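Local structure of glycosyl hydrolase family 88 (Pedobacter heparinus, 3WIW) at residues 120-125 and 139-144; 171-176 and 214-219; 218-223 and 230-235. The protein hydrolyses heparin-derived oligosaccharides as an unsaturated glucuronyl hydrolase, probably releasing the unsaturated uronic acid from their ends. All coordinates share one frame; numbering follows the deposited sequence. Where two conformers were deposited one is given.

Contact 1 (120-125 and 139-144)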
loop_
_atom_site.group_PDB
_atom_site.type_symbol
_atom_site.label_atom_id
_atom_site.label_comp_id
_atom_site.label_asym_id
_atom_site.label_seq_id
_atom_site.Cartn_x
_atom_site.Cartn_y
_atom_site.Cartn_z
ATOM N N MET A 120 3.138 -5.572 -7.170
ATOM C CA MET A 120 3.018 -6.956 -7.632
ATOM C C MET A 120 4.233 -7.819 -7.312
ATOM O O MET A 120 4.074 -8.908 -6.770
ATOM C CB MET A 120 2.760 -6.973 -9.140
ATOM C CG MET A 120 1.428 -6.288 -9.499
ATOM S SD MET A 120 1.281 -5.835 -11.243
ATOM C CE MET A 120 0.871 -7.405 -11.913
ATOM N N LEU A 121 5.428 -7.341 -7.675
ATOM C CA LEU A 121 6.677 -8.075 -7.422
ATOM C C LEU A 121 7.361 -7.670 -6.133
ATOM O O LEU A 121 7.887 -8.514 -5.426
ATOM C CB LEU A 121 7.669 -7.866 -8.559
ATOM C CG LEU A 121 7.372 -8.634 -9.833
ATOM C CD1 LEU A 121 8.268 -8.140 -10.966
ATOM C CD2 LEU A 121 7.642 -10.112 -9.614
ATOM N N TYR A 122 7.420 -6.378 -5.827
ATOM C CA TYR A 122 8.169 -6.017 -4.630
ATOM C C TYR A 122 7.454 -6.463 -3.335
ATOM O O TYR A 122 8.111 -6.881 -2.374
ATOM C CB TYR A 122 8.545 -4.534 -4.620
ATOM C CG TYR A 122 9.629 -4.219 -3.611
ATOM C CD1 TYR A 122 10.917 -4.733 -3.768
ATOM C CD2 TYR A 122 9.363 -3.414 -2.501
ATOM C CE1 TYR A 122 11.913 -4.448 -2.834
ATOM C CE2 TYR A 122 10.335 -3.132 -1.547
ATOM C CZ TYR A 122 11.628 -3.640 -1.741
ATOM O OH TYR A 122 12.637 -3.373 -0.825
ATOM N N CYS A 123 6.116 -6.417 -3.280
ATOM C CA CYS A 123 5.414 -6.965 -2.121
ATOM C C CYS A 123 5.548 -8.470 -1.969
ATOM O O CYS A 123 5.414 -8.982 -0.866
ATOM C CB CYS A 123 3.922 -6.600 -2.142
ATOM S SG CYS A 123 3.580 -4.826 -2.074
ATOM N N SER A 124 5.807 -9.174 -3.068
ATOM C CA SER A 124 5.858 -10.629 -3.019
ATOM C C SER A 124 7.309 -11.095 -2.985
ATOM O O SER A 124 7.846 -11.400 -1.909
ATOM C CB SER A 124 5.058 -11.222 -4.195
ATOM O OG SER A 124 5.536 -10.733 -5.432
ATOM N N TYR A 125 7.954 -11.087 -4.152
ATOM C CA TYR A 125 9.374 -11.416 -4.273
ATOM C C TYR A 125 10.257 -10.516 -3.413
ATOM O O TYR A 125 11.254 -10.987 -2.865
ATOM C CB TYR A 125 9.853 -11.306 -5.727
ATOM C CG TYR A 125 9.518 -12.502 -6.579
ATOM C CD1 TYR A 125 8.232 -12.689 -7.080
ATOM C CD2 TYR A 125 10.482 -13.467 -6.871
ATOM C CE1 TYR A 125 7.922 -13.791 -7.847
ATOM C CE2 TYR A 125 10.174 -14.567 -7.644
ATOM C CZ TYR A 125 8.901 -14.722 -8.141
ATOM O OH TYR A 125 8.603 -15.830 -8.913
ATOM N N LYS A 139 16.651 -12.833 -9.538
ATOM C CA LYS A 139 16.560 -12.474 -10.948
ATOM C C LYS A 139 15.183 -11.889 -11.351
ATOM O O LYS A 139 15.136 -10.910 -12.094
ATOM C CB LYS A 139 16.987 -13.627 -11.874
ATOM C CG LYS A 139 17.179 -13.202 -13.335
ATOM C CD LYS A 139 18.283 -12.151 -13.457
ATOM C CE LYS A 139 18.592 -11.777 -14.897
ATOM N NZ LYS A 139 19.811 -10.923 -14.970
ATOM N N PRO A 140 14.070 -12.476 -10.873
ATOM C CA PRO A 140 12.788 -11.854 -11.203
ATOM C C PRO A 140 12.710 -10.411 -10.685
ATOM O O PRO A 140 12.162 -9.539 -11.363
ATOM C CB PRO A 140 11.785 -12.786 -10.504
ATOM C CG PRO A 140 12.457 -14.135 -10.555
ATOM C CD PRO A 140 13.877 -13.794 -10.229
ATOM N N LEU A 141 13.268 -10.152 -9.510
ATOM C CA LEU A 141 13.324 -8.779 -9.009
ATOM C C LEU A 141 14.142 -7.862 -9.911
ATOM O O LEU A 141 13.744 -6.718 -10.157
ATOM C CB LEU A 141 13.850 -8.729 -7.586
ATOM C CG LEU A 141 12.866 -9.194 -6.522
ATOM C CD1 LEU A 141 13.603 -9.426 -5.201
ATOM C CD2 LEU A 141 11.733 -8.167 -6.319
ATOM N N GLU A 142 15.284 -8.340 -10.388
ATOM C CA GLU A 142 16.111 -7.523 -11.253
ATOM C C GLU A 142 15.405 -7.236 -12.571
ATOM O O GLU A 142 15.391 -6.096 -13.032
ATOM C CB GLU A 142 17.440 -8.212 -11.489
ATOM C CG GLU A 142 18.451 -7.340 -12.210
ATOM C CD GLU A 142 19.767 -8.045 -12.477
ATOM O OE1 GLU A 142 19.830 -9.282 -12.311
ATOM O OE2 GLU A 142 20.738 -7.358 -12.854
ATOM N N ASN A 143 14.796 -8.258 -13.169
ATOM C CA ASN A 143 14.083 -8.057 -14.430
ATOM C C ASN A 143 12.911 -7.089 -14.256
ATOM O O ASN A 143 12.700 -6.212 -15.090
ATOM C CB ASN A 143 13.591 -9.382 -15.011
ATOM C CG ASN A 143 14.704 -10.199 -15.614
ATOM O OD1 ASN A 143 15.742 -9.664 -16.012
ATOM N ND2 ASN A 143 14.507 -11.504 -15.667
ATOM N N GLY A 144 12.144 -7.239 -13.171
ATOM C CA GLY A 144 11.014 -6.359 -12.903
ATOM C C GLY A 144 11.463 -4.923 -12.744
ATOM O O GLY A 144 10.797 -3.997 -13.213
#
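Segments 120-125 and 139-144 are helical and run nearly antiparallel, their N-to-C directions 160° apart and their axes 10.1 Å from each other at closest approach. No hydrogen bond crosses between them; apolar side chains do the joining. Y125 sends its CB toward the second helix, and P140 rides over one face of its ring. The CH-pi contact puts P140 CB 4.2 Å from the ring centroid of Y125, 28° off the ring normal, while P140 CG comes down beside Y125 CE2 at 3.7 Å. Proline and tyrosine cross at about a right angle.

L141 works differently. Its CB sets off past the first helix, but with CG beside the backbone N (chi1 -74°) the branched end swings back. CD2 of L141 reaches Y125 CB at 3.7 Å, and CD1 lies against the carbonyl of the same tyrosine. The CD2 methyl also looks at the edge of the Y122 ring, more loosely, so this leucine fits between two tyrosines spaced just under one turn apart.

Helices 117-132 and 138-150 follow each other through a short connection and pair as a helical hairpin in the alpha6/alpha6-barrel. Y181 and W184 of helix 175-188 continue the packing: both their rings meet Y122, and Y181 OH bonds to L141 O. Farther along the interface, L121 CD1 lies 3.8 Å from G144 CA. A beta carbon on G144 would clash with that methyl, so the glycine lets the leucine come in so close.

The first helix widens into a pi-type turn at 120-125. There S124 OG gives a 2.7 Å hydrogen bond to M120 O, in the carbonyl plane and on a lone pair.

Contact 2 (171-176 and 214-219)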
loop_
_atom_site.group_PDB
_atom_site.type_symbol
_atom_site.label_atom_id
_atom_site.label_comp_id
_atom_site.label_asym_id
_atom_site.label_seq_id
_atom_site.Cartn_x
_atom_site.Cartn_y
_atom_site.Cartn_z
ATOM N N VAL A 171 -0.124 10.055 -14.520
ATOM C CA VAL A 171 0.612 9.637 -13.319
ATOM C C VAL A 171 -0.356 9.694 -12.145
ATOM O O VAL A 171 -0.984 10.733 -11.890
ATOM C CB VAL A 171 1.812 10.578 -13.052
ATOM C CG1 VAL A 171 2.569 10.138 -11.782
ATOM C CG2 VAL A 171 2.754 10.574 -14.246
ATOM N N ILE A 172 -0.526 8.580 -11.453
ATOM C CA ILE A 172 -1.444 8.544 -10.320
ATOM C C ILE A 172 -0.689 8.617 -8.996
ATOM O O ILE A 172 0.483 8.248 -8.929
ATOM C CB ILE A 172 -2.390 7.312 -10.375
ATOM C CG1 ILE A 172 -1.675 5.964 -10.126
ATOM C CG2 ILE A 172 -3.116 7.297 -11.712
ATOM C CD1 ILE A 172 -2.623 4.750 -10.279
ATOM N N ILE A 173 -1.356 9.096 -7.953
ATOM C CA ILE A 173 -0.728 9.237 -6.650
ATOM C C ILE A 173 -0.210 7.867 -6.145
ATOM O O ILE A 173 0.837 7.796 -5.463
ATOM C CB ILE A 173 -1.703 9.923 -5.647
ATOM C CG1 ILE A 173 -0.962 10.389 -4.399
ATOM C CG2 ILE A 173 -2.864 8.984 -5.241
ATOM C CD1 ILE A 173 -0.050 11.613 -4.621
ATOM N N ASP A 174 -0.937 6.790 -6.475
ATOM C CA ASP A 174 -0.568 5.432 -6.044
ATOM C C ASP A 174 0.854 5.062 -6.514
ATOM O O ASP A 174 1.509 4.204 -5.913
ATOM C CB ASP A 174 -1.531 4.364 -6.585
ATOM C CG ASP A 174 -3.000 4.810 -6.682
ATOM O OD1 ASP A 174 -3.312 5.945 -7.113
ATOM O OD2 ASP A 174 -3.857 3.944 -6.416
ATOM N N ASN A 175 1.314 5.684 -7.601
ATOM C CA ASN A 175 2.626 5.396 -8.194
ATOM C C ASN A 175 3.749 5.694 -7.178
ATOM O O ASN A 175 4.830 5.102 -7.284
ATOM C CB ASN A 175 2.772 6.205 -9.497
ATOM C CG ASN A 175 3.775 5.632 -10.522
ATOM O OD1 ASN A 175 3.503 5.715 -11.737
ATOM N ND2 ASN A 175 4.915 5.095 -10.071
ATOM N N LEU A 176 3.514 6.577 -6.199
ATOM C CA LEU A 176 4.524 6.775 -5.142
ATOM C C LEU A 176 4.912 5.453 -4.476
ATOM O O LEU A 176 6.069 5.257 -4.084
ATOM C CB LEU A 176 4.064 7.777 -4.078
ATOM C CG LEU A 176 3.969 9.228 -4.559
ATOM C CD1 LEU A 176 3.108 10.000 -3.562
ATOM C CD2 LEU A 176 5.357 9.863 -4.702
ATOM N N TYR A 214 -2.295 20.691 1.031
ATOM C CA TYR A 214 -1.599 19.394 1.113
ATOM C C TYR A 214 -2.486 18.185 0.859
ATOM O O TYR A 214 -2.025 17.047 0.976
ATOM C CB TYR A 214 -0.801 19.218 2.410
ATOM C CG TYR A 214 0.287 20.240 2.583
ATOM C CD1 TYR A 214 1.505 20.104 1.927
ATOM C CD2 TYR A 214 0.096 21.340 3.414
ATOM C CE1 TYR A 214 2.520 21.057 2.090
ATOM C CE2 TYR A 214 1.081 22.297 3.574
ATOM C CZ TYR A 214 2.301 22.154 2.921
ATOM O OH TYR A 214 3.279 23.113 3.116
ATOM N N SER A 215 -3.741 18.400 0.473
ATOM C CA SER A 215 -4.506 17.315 -0.146
ATOM C C SER A 215 -3.902 16.973 -1.507
ATOM O O SER A 215 -3.238 17.802 -2.140
ATOM C CB SER A 215 -5.980 17.693 -0.306
ATOM O OG SER A 215 -6.174 18.764 -1.214
ATOM N N SER A 216 -4.144 15.754 -1.957
ATOM C CA SER A 216 -3.636 15.354 -3.255
ATOM C C SER A 216 -4.758 15.110 -4.269
ATOM O O SER A 216 -5.852 14.642 -3.903
ATOM C CB SER A 216 -2.741 14.099 -3.149
ATOM O OG SER A 216 -3.403 13.041 -2.457
ATOM N N TYR A 217 -4.449 15.390 -5.545
ATOM C CA TYR A 217 -5.203 14.887 -6.691
ATOM C C TYR A 217 -4.969 13.391 -6.853
ATOM O O TYR A 217 -3.993 12.825 -6.323
ATOM C CB TYR A 217 -4.694 15.549 -7.986
ATOM C CG TYR A 217 -5.000 17.025 -8.083
ATOM C CD1 TYR A 217 -6.261 17.461 -8.487
ATOM C CD2 TYR A 217 -4.043 17.988 -7.766
ATOM C CE1 TYR A 217 -6.559 18.792 -8.570
ATOM C CE2 TYR A 217 -4.325 19.330 -7.849
ATOM C CZ TYR A 217 -5.588 19.730 -8.252
ATOM O OH TYR A 217 -5.905 21.047 -8.347
ATOM N N HIS A 218 -5.812 12.741 -7.646
ATOM C CA HIS A 218 -5.533 11.355 -7.988
ATOM C C HIS A 218 -4.588 11.284 -9.195
ATOM O O HIS A 218 -3.520 10.669 -9.108
ATOM C CB HIS A 218 -6.829 10.564 -8.223
ATOM C CG HIS A 218 -6.617 9.083 -8.221
ATOM N ND1 HIS A 218 -7.650 8.172 -8.264
ATOM C CD2 HIS A 218 -5.471 8.357 -8.191
ATOM C CE1 HIS A 218 -7.154 6.949 -8.250
ATOM N NE2 HIS A 218 -5.833 7.037 -8.210
ATOM N N VAL A 219 -4.978 11.904 -10.315
ATOM C CA VAL A 219 -4.251 11.814 -11.575
ATOM C C VAL A 219 -3.744 13.172 -12.006
ATOM O O VAL A 219 -4.498 14.145 -12.066
ATOM C CB VAL A 219 -5.172 11.296 -12.699
ATOM C CG1 VAL A 219 -4.404 11.061 -14.005
ATOM C CG2 VAL A 219 -5.806 10.023 -12.274
HETATM O O HOH W 1 -5.926 4.161 -8.279
#
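H218 is the side chain to follow. Its CB leaves the backbone neither toward nor away from segment 171-176, but CG lies anti to the backbone N (chi1 -165°), which carries the ring over to the other segment. H218 CD2 lies obliquely beside I172 CB at 3.9 Å and I173 CG2, and 3.4 Å from D174 OD1. ND1 accepts a hydrogen bond from Q236 N, so the proton is expected on NE2. At the tip, NE2 donates to D174 OD1 at 3.0 Å, meeting the syn lone pair of that oxygen. The bond is bent, 131° at the hydrogen, although carboxylate and ring planes are only 20° apart; a water in the ring plane takes a second, weak bond from NE2, so the hydrogen is shared. W244 stacks on the ring.

The main chains pair where outer strand 170-172 meets central strand 219-222 of a three-stranded antiparallel sheet: I172 and V219 form a non-hydrogen-bonded pair, and I173 N donates to H218 O at 2.9 Å. A type I turn follows, I172 to N175, with D174 within it, and the chain goes on into helix 175-188.

D174 is the predicted proton donor of the active site. Its OD2 accepts from the same water and, weakly, from W250 NE1. These donors would probably favour the ionised form, so acting as an acid would need a proton taken up first.

Contact 3 (218-223 and 230-235)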
loop_
_atom_site.group_PDB
_atom_site.type_symbol
_atom_site.label_atom_id
_atom_site.label_comp_id
_atom_site.label_asym_id
_atom_site.label_seq_id
_atom_site.Cartn_x
_atom_site.Cartn_y
_atom_site.Cartn_z
ATOM N N HIS A 218 -5.812 12.741 -7.646
ATOM C CA HIS A 218 -5.533 11.355 -7.988
ATOM C C HIS A 218 -4.588 11.284 -9.195
ATOM O O HIS A 218 -3.520 10.669 -9.108
ATOM C CB HIS A 218 -6.829 10.564 -8.223
ATOM C CG HIS A 218 -6.617 9.083 -8.221
ATOM N ND1 HIS A 218 -7.650 8.172 -8.264
ATOM C CD2 HIS A 218 -5.471 8.357 -8.191
ATOM C CE1 HIS A 218 -7.154 6.949 -8.250
ATOM N NE2 HIS A 218 -5.833 7.037 -8.210
ATOM N N VAL A 219 -4.978 11.904 -10.315
ATOM C CA VAL A 219 -4.251 11.814 -11.575
ATOM C C VAL A 219 -3.744 13.172 -12.006
ATOM O O VAL A 219 -4.498 14.145 -12.066
ATOM C CB VAL A 219 -5.172 11.296 -12.699
ATOM C CG1 VAL A 219 -4.404 11.061 -14.005
ATOM C CG2 VAL A 219 -5.806 10.023 -12.274
ATOM N N ILE A 220 -2.460 13.235 -12.314
ATOM C CA ILE A 220 -1.911 14.349 -13.080
ATOM C C ILE A 220 -1.528 13.811 -14.454
ATOM O O ILE A 220 -0.837 12.788 -14.566
ATOM C CB ILE A 220 -0.670 14.952 -12.383
ATOM C CG1 ILE A 220 -1.031 15.421 -10.957
ATOM C CG2 ILE A 220 -0.077 16.104 -13.205
ATOM C CD1 ILE A 220 -2.026 16.566 -10.901
ATOM N N SER A 221 -1.993 14.493 -15.496
ATOM C CA SER A 221 -1.617 14.161 -16.862
ATOM C C SER A 221 -0.590 15.157 -17.364
ATOM O O SER A 221 -0.768 16.375 -17.227
ATOM C CB SER A 221 -2.823 14.166 -17.792
ATOM O OG SER A 221 -2.420 13.720 -19.072
ATOM N N TYR A 222 0.479 14.640 -17.963
ATOM C CA TYR A 222 1.573 15.479 -18.434
ATOM C C TYR A 222 1.730 15.469 -19.945
ATOM O O TYR A 222 1.298 14.528 -20.621
ATOM C CB TYR A 222 2.873 14.950 -17.840
ATOM C CG TYR A 222 3.027 15.113 -16.343
ATOM C CD1 TYR A 222 3.582 16.276 -15.808
ATOM C CD2 TYR A 222 2.670 14.091 -15.466
ATOM C CE1 TYR A 222 3.775 16.417 -14.438
ATOM C CE2 TYR A 222 2.838 14.235 -14.082
ATOM C CZ TYR A 222 3.398 15.404 -13.581
ATOM O OH TYR A 222 3.583 15.562 -12.217
ATOM N N ASP A 223 2.400 16.495 -20.462
ATOM C CA ASP A 223 2.828 16.528 -21.845
ATOM C C ASP A 223 4.129 15.751 -21.911
ATOM O O ASP A 223 5.085 16.067 -21.193
ATOM C CB ASP A 223 3.078 17.977 -22.252
ATOM C CG ASP A 223 3.417 18.131 -23.718
ATOM O OD1 ASP A 223 4.519 17.713 -24.144
ATOM O OD2 ASP A 223 2.589 18.714 -24.442
ATOM N N LEU A 230 -0.887 18.997 -17.962
ATOM C CA LEU A 230 -2.033 19.265 -18.829
ATOM C C LEU A 230 -3.373 19.190 -18.089
ATOM O O LEU A 230 -4.264 20.006 -18.327
ATOM C CB LEU A 230 -2.047 18.303 -20.012
ATOM C CG LEU A 230 -0.832 18.381 -20.926
ATOM C CD1 LEU A 230 -0.942 17.277 -21.954
ATOM C CD2 LEU A 230 -0.736 19.767 -21.599
ATOM N N GLN A 231 -3.533 18.205 -17.209
ATOM C CA GLN A 231 -4.789 18.041 -16.484
ATOM C C GLN A 231 -4.529 17.578 -15.065
ATOM O O GLN A 231 -3.533 16.907 -14.793
ATOM C CB GLN A 231 -5.718 17.033 -17.182
ATOM C CG GLN A 231 -6.041 17.317 -18.650
ATOM C CD GLN A 231 -6.965 18.509 -18.846
ATOM O OE1 GLN A 231 -7.578 19.002 -17.900
ATOM N NE2 GLN A 231 -7.066 18.979 -20.085
ATOM N N ARG A 232 -5.461 17.921 -14.172
ATOM C CA ARG A 232 -5.420 17.512 -12.762
ATOM C C ARG A 232 -6.816 16.995 -12.453
ATOM O O ARG A 232 -7.787 17.741 -12.461
ATOM C CB ARG A 232 -5.065 18.681 -11.832
ATOM C CG ARG A 232 -3.822 19.467 -12.206
ATOM C CD ARG A 232 -3.678 20.742 -11.380
ATOM N NE ARG A 232 -2.450 21.445 -11.727
ATOM C CZ ARG A 232 -2.329 22.250 -12.768
ATOM N NH1 ARG A 232 -1.164 22.836 -13.011
ATOM N NH2 ARG A 232 -3.368 22.457 -13.566
ATOM N N GLU A 233 -6.937 15.708 -12.176
ATOM C CA GLU A 233 -8.263 15.108 -12.099
ATOM C C GLU A 233 -8.323 13.877 -11.217
ATOM O O GLU A 233 -7.300 13.315 -10.835
ATOM C CB GLU A 233 -8.742 14.769 -13.503
ATOM C CG GLU A 233 -7.925 13.673 -14.164
ATOM C CD GLU A 233 -8.296 13.452 -15.619
ATOM O OE1 GLU A 233 -8.229 12.283 -16.075
ATOM O OE2 GLU A 233 -8.635 14.444 -16.303
ATOM N N THR A 234 -9.534 13.477 -10.850
ATOM C CA THR A 234 -9.691 12.269 -10.060
ATOM C C THR A 234 -9.788 11.036 -10.961
ATOM O O THR A 234 -10.018 11.125 -12.169
ATOM C CB THR A 234 -10.898 12.341 -9.112
ATOM O OG1 THR A 234 -10.743 11.300 -8.140
ATOM C CG2 THR A 234 -12.231 12.160 -9.862
ATOM N N HIS A 235 -9.636 9.875 -10.354
ATOM C CA HIS A 235 -10.024 8.636 -10.990
ATOM C C HIS A 235 -10.927 7.854 -10.039
ATOM O O HIS A 235 -12.030 7.479 -10.415
ATOM C CB HIS A 235 -8.803 7.829 -11.441
ATOM C CG HIS A 235 -9.155 6.600 -12.204
ATOM N ND1 HIS A 235 -9.708 6.643 -13.467
ATOM C CD2 HIS A 235 -9.019 5.289 -11.892
ATOM C CE1 HIS A 235 -9.906 5.409 -13.895
ATOM N NE2 HIS A 235 -9.504 4.572 -12.955
#
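Main-chain hydrogen bonds carry most of this beta hairpin, whose strands 219-222 and 230-233 run antiparallel, their N-to-C directions 174° apart. V219 and E233 form a hydrogen-bonded pair: V219 N donates to E233 O at 2.8 Å and E233 N to V219 O at 2.9 Å, both nearly along the C=O axis. At the other end S221 N donates to Q231 O, and S221 O is reached by two amides, L230 N at 2.7 Å and, weakly, Q231 N at 3.3 Å. L230 and Q231 both stand opposite S221, a classic beta bulge.

Apolar contacts follow the ladder. I220 CD1 lies along the R232 chain, 3.7 Å from R232 CG, the two side chains pointing the same way. On the opposite face E233 CG, between the backbone N and the carbonyl carbon (chi1 67°), sits 3.9 Å from V219 CB; its OE1 continues to W167 NE1. L230 CD1 covers the backbone of Y222 and D223.

The aromatic contact comes where the strands end. H235 turns an edge to the face of H218 in an offset edge-to-face pair, centroids of the two rings 5.9 Å apart and planes at 64°, with H235 CB 3.4 Å from H218 ND1. An alanine in place of H218 would take away the ring face that the H235 edge meets, and would probably leave H235 and the chain at T234 less well held. T234 is a predicted substrate-binding residue; its OG1 accepts from G237 N.

Four good main-chain bonds and one weak one fix the ladder, and so help position the histidine pair at its end. There H235 NE2 bonds to the sulfonate of a buffer molecule, probably from the crystallisation liquor, a hint that an anionic group can be accepted.

How the contacts relate
All three contacts lie within the family 88 range. Contact 1 closes before contact 2 opens; contact 3 begins on the stretch where contact 2 ends. Contact 1 stands apart: its centre is 23 Å from that of contact 2 and 28 Å from that of contact 3, with no touch between them. Contacts 2 and 3 have centres 9 Å apart and share H218 and V219. Strand 219-222 is the middle member of a three-stranded antiparallel sheet, flanked by 170-172 in contact 2 and 229-233 in contact 3. Just beyond the strand ends, predicted proton donor D174 and predicted substrate binder T234 both meet H218. Contact 1 pairs two barrel helices; helix 175-188, which contact 2 runs into, also packs against it.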